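Local coordinates for protein tricorn protease (Thermoplasma acidophilum, PDB 1K32) that hydrolyses peptides as a serine protease, with beta propellers thought to gate substrate entry, and probably acts downstream of the proteasome in protein degradation, at residues A[15-20]-A[29-34]; A[25-30]-A[38-43]; A[66-71]-A[82-87]; A[242-247]-A[259-264]. All coordinates share one frame; numbering follows the deposited sequence.

Interaction 1 of 4, residues A[15-20]-A[29-34]; sequences NLLLNP and FVCCDD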
loop_
_atom_site.group_PDB
_atom_site.type_symbol
_atom_site.label_atom_id
_atom_site.label_comp_id
_atom_site.label_asym_id
_atom_site.label_seq_id
_atom_site.Cartn_x
_atom_site.Cartn_y
_atom_site.Cartn_z
ATOM N N ASN A 15 62.600 10.957 29.552
ATOM C CA ASN A 15 61.804 11.295 28.378
ATOM C C ASN A 15 62.654 11.410 27.107
ATOM O O ASN A 15 63.875 11.557 27.167
ATOM C CB ASN A 15 61.074 12.625 28.596
ATOM C CG ASN A 15 59.980 12.538 29.646
ATOM O OD1 ASN A 15 60.192 12.873 30.813
ATOM N ND2 ASN A 15 58.798 12.090 29.232
ATOM N N LEU A 16 61.997 11.341 25.955
ATOM C CA LEU A 16 62.678 11.489 24.680
ATOM C C LEU A 16 62.683 13.005 24.423
ATOM O O LEU A 16 61.629 13.609 24.245
ATOM C CB LEU A 16 61.901 10.764 23.575
ATOM C CG LEU A 16 62.540 10.679 22.187
ATOM C CD1 LEU A 16 63.651 9.629 22.195
ATOM C CD2 LEU A 16 61.475 10.311 21.154
ATOM N N LEU A 17 63.860 13.622 24.420
ATOM C CA LEU A 17 63.950 15.065 24.211
ATOM C C LEU A 17 64.326 15.359 22.764
ATOM O O LEU A 17 65.203 14.700 22.207
ATOM C CB LEU A 17 64.988 15.661 25.167
ATOM C CG LEU A 17 64.840 15.270 26.646
ATOM C CD1 LEU A 17 65.798 16.102 27.478
ATOM C CD2 LEU A 17 63.394 15.488 27.123
ATOM N N LEU A 18 63.684 16.355 22.158
ATOM C CA LEU A 18 63.969 16.656 20.760
ATOM C C LEU A 18 63.907 18.120 20.345
ATOM O O LEU A 18 63.470 18.994 21.097
ATOM C CB LEU A 18 62.981 15.892 19.869
ATOM C CG LEU A 18 62.563 14.488 20.294
ATOM C CD1 LEU A 18 61.044 14.414 20.305
ATOM C CD2 LEU A 18 63.160 13.456 19.359
ATOM N N ASN A 19 64.362 18.347 19.120
ATOM C CA ASN A 19 64.333 19.644 18.452
ATOM C C ASN A 19 64.501 20.860 19.357
ATOM O O ASN A 19 63.546 21.547 19.681
ATOM C CB ASN A 19 63.031 19.724 17.651
ATOM C CG ASN A 19 62.884 18.550 16.672
ATOM O OD1 ASN A 19 61.818 18.314 16.105
ATOM N ND2 ASN A 19 63.969 17.819 16.470
ATOM N N PRO A 20 65.741 21.154 19.741
ATOM C CA PRO A 20 66.000 22.289 20.619
ATOM C C PRO A 20 66.463 23.551 19.900
ATOM O O PRO A 20 66.846 23.518 18.739
ATOM C CB PRO A 20 67.092 21.737 21.509
ATOM C CG PRO A 20 67.975 21.059 20.458
ATOM C CD PRO A 20 66.961 20.337 19.577
ATOM N N PHE A 29 62.991 23.039 24.083
ATOM C CA PHE A 29 62.968 21.772 23.385
ATOM C C PHE A 29 61.588 21.165 23.528
ATOM O O PHE A 29 60.768 21.644 24.307
ATOM C CB PHE A 29 64.038 20.827 23.981
ATOM C CG PHE A 29 63.857 20.552 25.450
ATOM C CD1 PHE A 29 62.985 19.552 25.886
ATOM C CD2 PHE A 29 64.500 21.340 26.403
ATOM C CE1 PHE A 29 62.752 19.345 27.247
ATOM C CE2 PHE A 29 64.273 21.141 27.772
ATOM C CZ PHE A 29 63.394 20.141 28.191
ATOM N N VAL A 30 61.341 20.106 22.763
ATOM C CA VAL A 30 60.059 19.435 22.805
ATOM C C VAL A 30 60.162 18.152 23.613
ATOM O O VAL A 30 61.161 17.431 23.541
ATOM C CB VAL A 30 59.552 19.084 21.383
ATOM C CG1 VAL A 30 58.259 18.299 21.491
ATOM C CG2 VAL A 30 59.324 20.374 20.553
ATOM N N CYS A 31 59.130 17.895 24.404
ATOM C CA CYS A 31 59.044 16.691 25.221
ATOM C C CYS A 31 57.562 16.426 25.379
ATOM O O CYS A 31 56.822 17.308 25.827
ATOM C CB CYS A 31 59.687 16.905 26.600
ATOM S SG CYS A 31 59.484 15.495 27.715
ATOM N N CYS A 32 57.135 15.218 25.015
ATOM C CA CYS A 32 55.729 14.828 25.075
ATOM C C CYS A 32 54.858 15.773 24.227
ATOM O O CYS A 32 53.743 16.134 24.618
ATOM C CB CYS A 32 55.218 14.804 26.524
ATOM S SG CYS A 32 55.927 13.520 27.595
ATOM N N ASP A 33 55.384 16.171 23.070
ATOM C CA ASP A 33 54.667 17.040 22.133
ATOM C C ASP A 33 54.489 18.482 22.616
ATOM O O ASP A 33 53.942 19.311 21.901
ATOM C CB ASP A 33 53.287 16.449 21.829
ATOM C CG ASP A 33 53.343 14.979 21.453
ATOM O OD1 ASP A 33 52.262 14.370 21.320
ATOM O OD2 ASP A 33 54.456 14.433 21.284
ATOM N N ASP A 34 54.943 18.780 23.827
ATOM C CA ASP A 34 54.813 20.129 24.372
ATOM C C ASP A 34 56.170 20.837 24.361
ATOM O O ASP A 34 57.198 20.208 24.142
ATOM C CB ASP A 34 54.245 20.055 25.790
ATOM C CG ASP A 34 52.775 19.635 25.809
ATOM O OD1 ASP A 34 52.321 19.057 26.811
ATOM O OD2 ASP A 34 52.068 19.899 24.824
HETATM O O HOH W 1 58.839 13.390 24.304
#
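L17 reaches with its CD2 methyl to both F29 and C31, and so packs against two residues of the facing strand at once. The methyl lies 3.9 Å from F29 CE1, approaching the ring at a slant, and 4.0 Å from C31 SG. F29 holds CG wedged between its own backbone N and carbonyl carbon (chi1 59°), which sets the ring where CE1 meets that methyl. Separately, F29 CB packs against the P20 ring, CB to CB 4.0 Å. One step further along, C31 SG lies against N15 CB at 3.4 Å. The amide nitrogen ND2 of N15 lies 3.6 Å from C32 SG, but the polar end of N15 is committed elsewhere: ND2 donates to E286 O and OD1 accepts from L285 N. L18 and V30 form an antiparallel hydrogen-bonded pair with their side chains on a common face. V30 N donates to L18 O at 2.9 Å in a nearly straight bond (174° at the hydrogen), and L18 N returns a bond of 3.1 Å to V30 O. Past this pair the strands part, and a water takes over the link: it accepts from C32 N at 2.6 Å and also bonds L16 O. The segments 18-20 and 29-31 run at 157° to each other, and a type I' turn from C31 to D34 leads into strand 34-39. Strands 18-23 and 26-31 thus form the first hairpin of a four-stranded antiparallel sheet, the up-and-down meander of a beta-propeller blade.

Interaction 2 of 4, residues A[25-30]-A[38-43]; sequences DRIIFV and HDLKSG
R26 and I27 run antiparallel to D39 and H38, with R26-D39 a non-hydrogen-bonded and I27-H38 a hydrogen-bonded pair. I27 N donates to H38 O at 2.9 Å, and H38 N donates back to I27 O at 2.7 Å. A third bond, L40 N to D25 O at 2.8 Å, grips the strand end with the donor almost in line with the carbonyl (C=O...N 163°). L40 CB and CG pack beside the same D25 oxygen, and its CD2 meets I27 CD1 at 3.9 Å. H38 CB abuts the edge of the F29 ring, in its plane, at CE2 (3.8 Å). These strands, 26-31 and 34-39, are the middle pair of a four-stranded antiparallel blade, and I27 and L40 both press on I269 of the sheet that contains strand 266-270. On the face of R26 and D39 the chemistry is polar. D39 sends CG anti to its amide nitrogen (chi1 172°), which turns the carboxylate toward the chain that follows. There OD2 takes two bonds from S42: the backbone N comes from above the carboxylate plane, 55° out of it, in an Asx motif, while OG uses the anti lone pair. S42 OG is also hydrogen-bonded to S44 OG. D39 OD1 has a weaker bond from K41 N, yet sits only 3.4 Å from D25 O, acceptor against acceptor. The like charges of D25 and D39 are near but not in contact (OD2 to OD1 5.3 Å), and the S42 donors probably stabilise the charge on D39. G43 N donates to D39 O at 2.7 Å, closing the turn that follows the strand.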
loop_
_atom_site.group_PDB
_atom_site.type_symbol
_atom_site.label_atom_id
_atom_site.label_comp_id
_atom_site.label_asym_id
_atom_site.label_seq_id
_atom_site.Cartn_x
_atom_site.Cartn_y
_atom_site.Cartn_z
ATOM N N ASP A 25 71.711 31.236 28.114
ATOM C CA ASP A 25 71.691 30.104 29.029
ATOM C C ASP A 25 70.342 29.414 29.019
ATOM O O ASP A 25 70.065 28.580 29.884
ATOM C CB ASP A 25 71.991 30.557 30.458
ATOM C CG ASP A 25 73.432 30.952 30.646
ATOM O OD1 ASP A 25 74.304 30.148 30.256
ATOM O OD2 ASP A 25 73.689 32.054 31.182
ATOM N N ARG A 26 69.499 29.770 28.054
ATOM C CA ARG A 26 68.179 29.162 27.976
ATOM C C ARG A 26 68.089 28.260 26.763
ATOM O O ARG A 26 68.526 28.614 25.674
ATOM C CB ARG A 26 67.074 30.227 27.897
ATOM C CG ARG A 26 67.138 31.286 28.988
ATOM C CD ARG A 26 65.755 31.816 29.356
ATOM N NE ARG A 26 64.982 32.321 28.217
ATOM C CZ ARG A 26 65.337 33.354 27.457
ATOM N NH1 ARG A 26 64.559 33.732 26.458
ATOM N NH2 ARG A 26 66.472 34.000 27.683
ATOM N N ILE A 27 67.524 27.082 26.977
ATOM C CA ILE A 27 67.344 26.105 25.920
ATOM C C ILE A 27 65.910 25.637 25.927
ATOM O O ILE A 27 65.397 25.257 26.972
ATOM C CB ILE A 27 68.235 24.885 26.142
ATOM C CG1 ILE A 27 69.676 25.236 25.785
ATOM C CG2 ILE A 27 67.720 23.714 25.347
ATOM C CD1 ILE A 27 70.664 24.153 26.140
ATOM N N ILE A 28 65.257 25.693 24.772
ATOM C CA ILE A 28 63.885 25.214 24.663
ATOM C C ILE A 28 63.938 23.932 23.841
ATOM O O ILE A 28 64.838 23.742 23.017
ATOM C CB ILE A 28 62.935 26.259 23.998
ATOM C CG1 ILE A 28 63.477 26.732 22.649
ATOM C CG2 ILE A 28 62.738 27.421 24.948
ATOM C CD1 ILE A 28 62.554 27.755 21.933
ATOM N N PHE A 29 62.991 23.039 24.083
ATOM C CA PHE A 29 62.968 21.772 23.385
ATOM C C PHE A 29 61.588 21.165 23.528
ATOM O O PHE A 29 60.768 21.644 24.307
ATOM C CB PHE A 29 64.038 20.827 23.981
ATOM C CG PHE A 29 63.857 20.552 25.450
ATOM C CD1 PHE A 29 62.985 19.552 25.886
ATOM C CD2 PHE A 29 64.500 21.340 26.403
ATOM C CE1 PHE A 29 62.752 19.345 27.247
ATOM C CE2 PHE A 29 64.273 21.141 27.772
ATOM C CZ PHE A 29 63.394 20.141 28.191
ATOM N N VAL A 30 61.341 20.106 22.763
ATOM C CA VAL A 30 60.059 19.435 22.805
ATOM C C VAL A 30 60.162 18.152 23.613
ATOM O O VAL A 30 61.161 17.431 23.541
ATOM C CB VAL A 30 59.552 19.084 21.383
ATOM C CG1 VAL A 30 58.259 18.299 21.491
ATOM C CG2 VAL A 30 59.324 20.374 20.553
ATOM N N HIS A 38 64.615 25.132 29.567
ATOM C CA HIS A 38 65.603 24.729 30.550
ATOM C C HIS A 38 66.663 25.818 30.707
ATOM O O HIS A 38 67.204 26.320 29.725
ATOM C CB HIS A 38 66.244 23.407 30.113
ATOM C CG HIS A 38 67.303 22.909 31.046
ATOM N ND1 HIS A 38 68.650 23.019 30.771
ATOM C CD2 HIS A 38 67.212 22.310 32.256
ATOM C CE1 HIS A 38 69.342 22.507 31.774
ATOM N NE2 HIS A 38 68.494 22.070 32.688
ATOM N N ASP A 39 66.930 26.204 31.947
ATOM C CA ASP A 39 67.938 27.220 32.219
ATOM C C ASP A 39 69.217 26.521 32.668
ATOM O O ASP A 39 69.234 25.819 33.680
ATOM C CB ASP A 39 67.458 28.191 33.305
ATOM C CG ASP A 39 68.557 29.148 33.762
ATOM O OD1 ASP A 39 69.220 29.769 32.905
ATOM O OD2 ASP A 39 68.759 29.280 34.980
ATOM N N LEU A 40 70.279 26.714 31.894
ATOM C CA LEU A 40 71.572 26.112 32.179
ATOM C C LEU A 40 72.177 26.657 33.464
ATOM O O LEU A 40 72.947 25.970 34.130
ATOM C CB LEU A 40 72.536 26.379 31.025
ATOM C CG LEU A 40 72.148 25.801 29.669
ATOM C CD1 LEU A 40 72.986 26.436 28.569
ATOM C CD2 LEU A 40 72.325 24.293 29.716
ATOM N N LYS A 41 71.832 27.892 33.811
ATOM C CA LYS A 41 72.380 28.502 35.018
ATOM C C LYS A 41 71.778 27.909 36.284
ATOM O O LYS A 41 72.504 27.467 37.166
ATOM C CB LYS A 41 72.160 30.019 34.995
ATOM C CG LYS A 41 72.839 30.761 36.141
ATOM C CD LYS A 41 72.734 32.272 35.961
ATOM C CE LYS A 41 73.599 33.014 36.972
ATOM N NZ LYS A 41 73.476 34.495 36.812
ATOM N N SER A 42 70.453 27.889 36.366
ATOM C CA SER A 42 69.761 27.360 37.538
ATOM C C SER A 42 69.498 25.855 37.472
ATOM O O SER A 42 69.260 25.215 38.498
ATOM C CB SER A 42 68.430 28.081 37.715
ATOM O OG SER A 42 67.562 27.792 36.634
ATOM N N GLY A 43 69.534 25.292 36.268
ATOM C CA GLY A 43 69.281 23.870 36.118
ATOM C C GLY A 43 67.796 23.541 36.122
ATOM O O GLY A 43 67.413 22.374 35.983
#

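Interaction 3 of 4, residues A[66-71]-A[82-87]; sequences KIAIRV and LYFYNG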
loop_
_atom_site.group_PDB
_atom_site.type_symbol
_atom_site.label_atom_id
_atom_site.label_comp_id
_atom_site.label_asym_id
_atom_site.label_seq_id
_atom_site.Cartn_x
_atom_site.Cartn_y
_atom_site.Cartn_z
ATOM N N LYS A 66 60.417 36.541 22.324
ATOM C CA LYS A 66 59.279 35.802 21.800
ATOM C C LYS A 66 59.759 34.486 21.176
ATOM O O LYS A 66 60.936 34.338 20.824
ATOM C CB LYS A 66 58.554 36.645 20.745
ATOM C CG LYS A 66 57.207 36.076 20.310
ATOM C CD LYS A 66 56.637 36.817 19.109
ATOM C CE LYS A 66 56.330 38.254 19.424
ATOM N NZ LYS A 66 55.824 38.961 18.214
ATOM N N ILE A 67 58.848 33.529 21.051
ATOM C CA ILE A 67 59.178 32.241 20.459
ATOM C C ILE A 67 58.169 31.881 19.375
ATOM O O ILE A 67 56.957 31.917 19.604
ATOM C CB ILE A 67 59.193 31.122 21.532
ATOM C CG1 ILE A 67 60.272 31.414 22.579
ATOM C CG2 ILE A 67 59.428 29.761 20.871
ATOM C CD1 ILE A 67 60.233 30.470 23.755
ATOM N N ALA A 68 58.670 31.541 18.193
ATOM C CA ALA A 68 57.800 31.150 17.087
ATOM C C ALA A 68 57.630 29.632 17.178
ATOM O O ALA A 68 58.605 28.896 17.371
ATOM C CB ALA A 68 58.420 31.554 15.767
ATOM N N ILE A 69 56.397 29.162 17.039
ATOM C CA ILE A 69 56.119 27.737 17.191
ATOM C C ILE A 69 55.317 27.078 16.071
ATOM O O ILE A 69 54.329 27.644 15.586
ATOM C CB ILE A 69 55.346 27.501 18.512
ATOM C CG1 ILE A 69 56.129 28.090 19.690
ATOM C CG2 ILE A 69 55.098 26.014 18.713
ATOM C CD1 ILE A 69 55.355 28.106 21.005
ATOM N N ARG A 70 55.745 25.878 15.671
ATOM C CA ARG A 70 55.029 25.112 14.649
ATOM C C ARG A 70 54.274 23.979 15.353
ATOM O O ARG A 70 54.862 23.167 16.071
ATOM C CB ARG A 70 55.978 24.513 13.596
ATOM C CG ARG A 70 55.216 23.733 12.504
ATOM C CD ARG A 70 56.110 23.175 11.402
ATOM N NE ARG A 70 55.368 22.527 10.301
ATOM C CZ ARG A 70 54.859 21.293 10.341
ATOM N NH1 ARG A 70 54.225 20.792 9.296
ATOM N NH2 ARG A 70 54.984 20.547 11.424
ATOM N N VAL A 71 52.962 23.935 15.176
ATOM C CA VAL A 71 52.198 22.883 15.820
ATOM C C VAL A 71 51.374 22.146 14.792
ATOM O O VAL A 71 50.889 22.749 13.842
ATOM C CB VAL A 71 51.266 23.460 16.923
ATOM C CG1 VAL A 71 50.379 24.526 16.351
ATOM C CG2 VAL A 71 50.414 22.347 17.533
ATOM N N LEU A 82 51.380 28.166 12.476
ATOM C CA LEU A 82 52.312 28.722 13.443
ATOM C C LEU A 82 51.710 29.631 14.518
ATOM O O LEU A 82 50.692 30.300 14.286
ATOM C CB LEU A 82 53.410 29.477 12.698
ATOM C CG LEU A 82 54.030 28.772 11.483
ATOM C CD1 LEU A 82 55.028 29.723 10.836
ATOM C CD2 LEU A 82 54.715 27.442 11.874
ATOM N N TYR A 83 52.361 29.638 15.689
ATOM C CA TYR A 83 51.970 30.449 16.840
ATOM C C TYR A 83 53.178 31.206 17.383
ATOM O O TYR A 83 54.336 30.867 17.095
ATOM C CB TYR A 83 51.452 29.596 18.000
ATOM C CG TYR A 83 50.065 29.027 17.849
ATOM C CD1 TYR A 83 49.790 28.034 16.897
ATOM C CD2 TYR A 83 49.026 29.467 18.667
ATOM C CE1 TYR A 83 48.507 27.501 16.768
ATOM C CE2 TYR A 83 47.744 28.939 18.546
ATOM C CZ TYR A 83 47.492 27.959 17.593
ATOM O OH TYR A 83 46.216 27.470 17.448
ATOM N N PHE A 84 52.884 32.219 18.190
ATOM C CA PHE A 84 53.902 33.017 18.851
ATOM C C PHE A 84 53.677 32.807 20.338
ATOM O O PHE A 84 52.530 32.780 20.800
ATOM C CB PHE A 84 53.732 34.515 18.568
ATOM C CG PHE A 84 54.277 34.966 17.242
ATOM C CD1 PHE A 84 54.079 36.282 16.813
ATOM C CD2 PHE A 84 54.975 34.088 16.416
ATOM C CE1 PHE A 84 54.569 36.715 15.577
ATOM C CE2 PHE A 84 55.467 34.507 15.183
ATOM C CZ PHE A 84 55.263 35.824 14.759
ATOM N N TYR A 85 54.759 32.617 21.078
ATOM C CA TYR A 85 54.653 32.494 22.525
ATOM C C TYR A 85 55.448 33.656 23.109
ATOM O O TYR A 85 56.590 33.899 22.729
ATOM C CB TYR A 85 55.227 31.179 23.051
ATOM C CG TYR A 85 55.256 31.145 24.561
ATOM C CD1 TYR A 85 54.076 31.123 25.297
ATOM C CD2 TYR A 85 56.462 31.196 25.259
ATOM C CE1 TYR A 85 54.092 31.156 26.697
ATOM C CE2 TYR A 85 56.492 31.232 26.662
ATOM C CZ TYR A 85 55.301 31.212 27.369
ATOM O OH TYR A 85 55.308 31.254 28.743
ATOM N N ASN A 86 54.838 34.386 24.024
ATOM C CA ASN A 86 55.522 35.514 24.631
ATOM C C ASN A 86 55.739 35.219 26.108
ATOM O O ASN A 86 54.798 35.262 26.903
ATOM C CB ASN A 86 54.685 36.784 24.465
ATOM C CG ASN A 86 55.468 38.034 24.782
ATOM O OD1 ASN A 86 56.353 38.019 25.640
ATOM N ND2 ASN A 86 55.144 39.129 24.102
ATOM N N GLY A 87 56.981 34.909 26.465
ATOM C CA GLY A 87 57.300 34.605 27.845
ATOM C C GLY A 87 57.101 35.766 28.803
ATOM O O GLY A 87 57.011 35.571 30.010
#
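K66 extends across to the neighbouring strand on the face it shares with F84, its atoms meeting the Y85 carbonyl and the F84 ring in order. CB is 3.9 Å from Y85 O, and CG, set anti to the backbone N (chi1 -170°), closes to 3.3 Å from the same oxygen. CD then comes obliquely against the F84 ring, 3.5 Å from its CD1. The chain bends at chi3 (-64°), which keeps CE 4.0 Å and NZ 3.5 Å from F84 CD1. The ammonium group also makes a cation-pi contact with F61, whose ring meets F84 edge-to-face, and has a long, weak ion pair with D142. With an alanine in place of K66, the methylene packing on this part of the F84 ring would probably be lost and F61 left without its cation. Elsewhere the two strands, crossing at 147°, are joined by four backbone bonds, at I67-Y85 and I69-Y83. On the face bearing those residues, I69 CD1 lies 3.7 Å from Y85 CB, the side chains side by side, and V71 CG1 slants across to Y83 CE1 at 3.5 Å. I67, I69 and Y85 pack on strand 45-49 of the preceding sheet, whereas L82 and F84, on the other face, meet strand 120-124 of the following one. R70 lends CB and CG to L82 CD2 (CB 3.6 Å away), while its guanidinium bonds T109 O and other partners beyond the strands. The hairpin's cladding is therefore largely apolar; K66 adds mainly methylenes, its ammonium close to F84 and F61.

Interaction 4 of 4, residues A[242-247]-A[259-264]; sequences TSFTDY and ILFSKG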
loop_
_atom_site.group_PDB
_atom_site.type_symbol
_atom_site.label_atom_id
_atom_site.label_comp_id
_atom_site.label_asym_id
_atom_site.label_seq_id
_atom_site.Cartn_x
_atom_site.Cartn_y
_atom_site.Cartn_z
ATOM N N THR A 242 82.459 16.248 14.571
ATOM C CA THR A 242 81.993 15.206 15.479
ATOM C C THR A 242 82.254 13.826 14.927
ATOM O O THR A 242 82.445 13.656 13.727
ATOM C CB THR A 242 80.477 15.310 15.732
ATOM O OG1 THR A 242 79.770 15.115 14.495
ATOM C CG2 THR A 242 80.127 16.678 16.318
ATOM N N SER A 243 82.241 12.837 15.814
ATOM C CA SER A 243 82.458 11.445 15.437
ATOM C C SER A 243 81.467 10.533 16.152
ATOM O O SER A 243 81.853 9.536 16.752
ATOM C CB SER A 243 83.891 11.018 15.780
ATOM O OG SER A 243 84.825 11.644 14.926
ATOM N N PHE A 244 80.186 10.877 16.084
ATOM C CA PHE A 244 79.149 10.082 16.729
ATOM C C PHE A 244 79.017 8.694 16.091
ATOM O O PHE A 244 79.269 8.526 14.901
ATOM C CB PHE A 244 77.795 10.788 16.620
ATOM C CG PHE A 244 77.780 12.186 17.163
ATOM C CD1 PHE A 244 77.371 13.250 16.360
ATOM C CD2 PHE A 244 78.123 12.441 18.487
ATOM C CE1 PHE A 244 77.301 14.545 16.868
ATOM C CE2 PHE A 244 78.054 13.731 19.006
ATOM C CZ PHE A 244 77.640 14.784 18.192
ATOM N N THR A 245 78.611 7.708 16.887
ATOM C CA THR A 245 78.399 6.354 16.381
ATOM C C THR A 245 77.102 5.748 16.923
ATOM O O THR A 245 76.639 4.723 16.421
ATOM C CB THR A 245 79.560 5.400 16.754
ATOM O OG1 THR A 245 79.696 5.357 18.173
ATOM C CG2 THR A 245 80.871 5.859 16.124
ATOM N N ASP A 246 76.509 6.377 17.937
ATOM C CA ASP A 246 75.271 5.856 18.523
ATOM C C ASP A 246 73.983 6.238 17.782
ATOM O O ASP A 246 73.262 5.357 17.303
ATOM C CB ASP A 246 75.165 6.246 20.006
ATOM C CG ASP A 246 75.279 7.745 20.251
ATOM O OD1 ASP A 246 75.216 8.121 21.436
ATOM O OD2 ASP A 246 75.434 8.540 19.297
ATOM N N TYR A 247 73.689 7.535 17.707
ATOM C CA TYR A 247 72.506 8.027 17.000
ATOM C C TYR A 247 72.870 9.270 16.204
ATOM O O TYR A 247 73.786 10.001 16.572
ATOM C CB TYR A 247 71.372 8.365 17.972
ATOM C CG TYR A 247 70.988 7.238 18.908
ATOM C CD1 TYR A 247 71.564 7.124 20.175
ATOM C CD2 TYR A 247 70.036 6.291 18.535
ATOM C CE1 TYR A 247 71.192 6.090 21.057
ATOM C CE2 TYR A 247 69.659 5.253 19.404
ATOM C CZ TYR A 247 70.239 5.164 20.660
ATOM O OH TYR A 247 69.845 4.172 21.527
ATOM N N ILE A 259 76.013 26.062 19.580
ATOM C CA ILE A 259 75.091 25.278 18.765
ATOM C C ILE A 259 74.447 24.178 19.594
ATOM O O ILE A 259 75.123 23.424 20.285
ATOM C CB ILE A 259 75.791 24.633 17.548
ATOM C CG1 ILE A 259 76.310 25.721 16.606
ATOM C CG2 ILE A 259 74.806 23.741 16.793
ATOM C CD1 ILE A 259 77.055 25.183 15.430
ATOM N N LEU A 260 73.125 24.107 19.514
ATOM C CA LEU A 260 72.345 23.123 20.242
ATOM C C LEU A 260 71.772 22.100 19.256
ATOM O O LEU A 260 71.442 22.446 18.123
ATOM C CB LEU A 260 71.208 23.842 20.958
ATOM C CG LEU A 260 70.331 23.022 21.887
ATOM C CD1 LEU A 260 71.154 22.457 23.005
ATOM C CD2 LEU A 260 69.232 23.916 22.434
ATOM N N PHE A 261 71.649 20.846 19.683
ATOM C CA PHE A 261 71.108 19.809 18.811
ATOM C C PHE A 261 70.577 18.611 19.608
ATOM O O PHE A 261 70.828 18.481 20.798
ATOM C CB PHE A 261 72.177 19.364 17.786
ATOM C CG PHE A 261 73.334 18.592 18.383
ATOM C CD1 PHE A 261 73.274 17.202 18.520
ATOM C CD2 PHE A 261 74.484 19.257 18.817
ATOM C CE1 PHE A 261 74.350 16.484 19.084
ATOM C CE2 PHE A 261 75.558 18.556 19.379
ATOM C CZ PHE A 261 75.494 17.170 19.513
ATOM N N SER A 262 69.805 17.757 18.956
ATOM C CA SER A 262 69.261 16.591 19.632
ATOM C C SER A 262 69.887 15.327 19.053
ATOM O O SER A 262 70.274 15.299 17.886
ATOM C CB SER A 262 67.735 16.546 19.482
ATOM O OG SER A 262 67.352 16.626 18.118
ATOM N N LYS A 263 69.997 14.297 19.885
ATOM C CA LYS A 263 70.577 13.026 19.465
ATOM C C LYS A 263 70.160 11.885 20.404
ATOM O O LYS A 263 70.361 11.954 21.612
ATOM C CB LYS A 263 72.115 13.132 19.424
ATOM C CG LYS A 263 72.800 11.872 18.901
ATOM C CD LYS A 263 74.307 12.040 18.698
ATOM C CE LYS A 263 75.073 12.239 20.008
ATOM N NZ LYS A 263 75.019 11.070 20.931
ATOM N N GLY A 264 69.577 10.834 19.838
ATOM C CA GLY A 264 69.160 9.701 20.642
ATOM C C GLY A 264 68.313 10.018 21.866
ATOM O O GLY A 264 68.424 9.338 22.878
#
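K263 and D246 form a salt bridge at the heart of this contact: NZ donates to OD2 at 3.0 Å through the syn lone pair, and more weakly to OD1. The lysine chain, bent at chi3 and chi4, carries CE over one face of the F244 ring, 3.7 Å from its centroid, while T242 CB covers the opposite face. F244 CZ meets F261 CZ at 3.5 Å with the ring planes at 52°. A valine in place of F244 would probably uncover the lysine methylenes and open a gap beside F261. Beyond the lysine, G264 CA sits over the Y247 ring in a CH-pi contact, 3.9 Å from the centroid; a CB there would collide with that ring. Y247 N helps to fix the carboxylate, bonding D246 OD2 at 2.6 Å from above the carboxylate plane. Y247 OH in turn bonds K691 O, tying the loop before strand 249-254 to helix 678-693. Against the lysine CD lies Y247 O, a carbonyl that the contact buries and that has no polar partner in the model. The lysine is buried against F244, and its ammonium is paired with D246 and weakly with Y268 OH; the low-polarity surroundings of its chain probably strengthen the pair.

From the N terminus, interaction 1 (15-20 with 29-34) closes the hairpin of strands 18-23 and 26-31, and interaction 2 (25-30 with 38-43) closes the next one. The two interleave rather than nest, sharing F29 and V30 on strand 26-31. Interaction 3 follows in series, joining strands of the second sheet, and meets interaction 2 where I28 CD1 lies 3.9 Å from I67 CG2. Interaction 4 comes much later, at 242-264, yet touches the start of the chain: P20 and I27 pack on L260. The first sheet therefore lies between the second and the 249-279 sheet, consistent with closure of a six-bladed propeller ring. Interactions 3 and 4, about 26 Å apart between centres, do not touch.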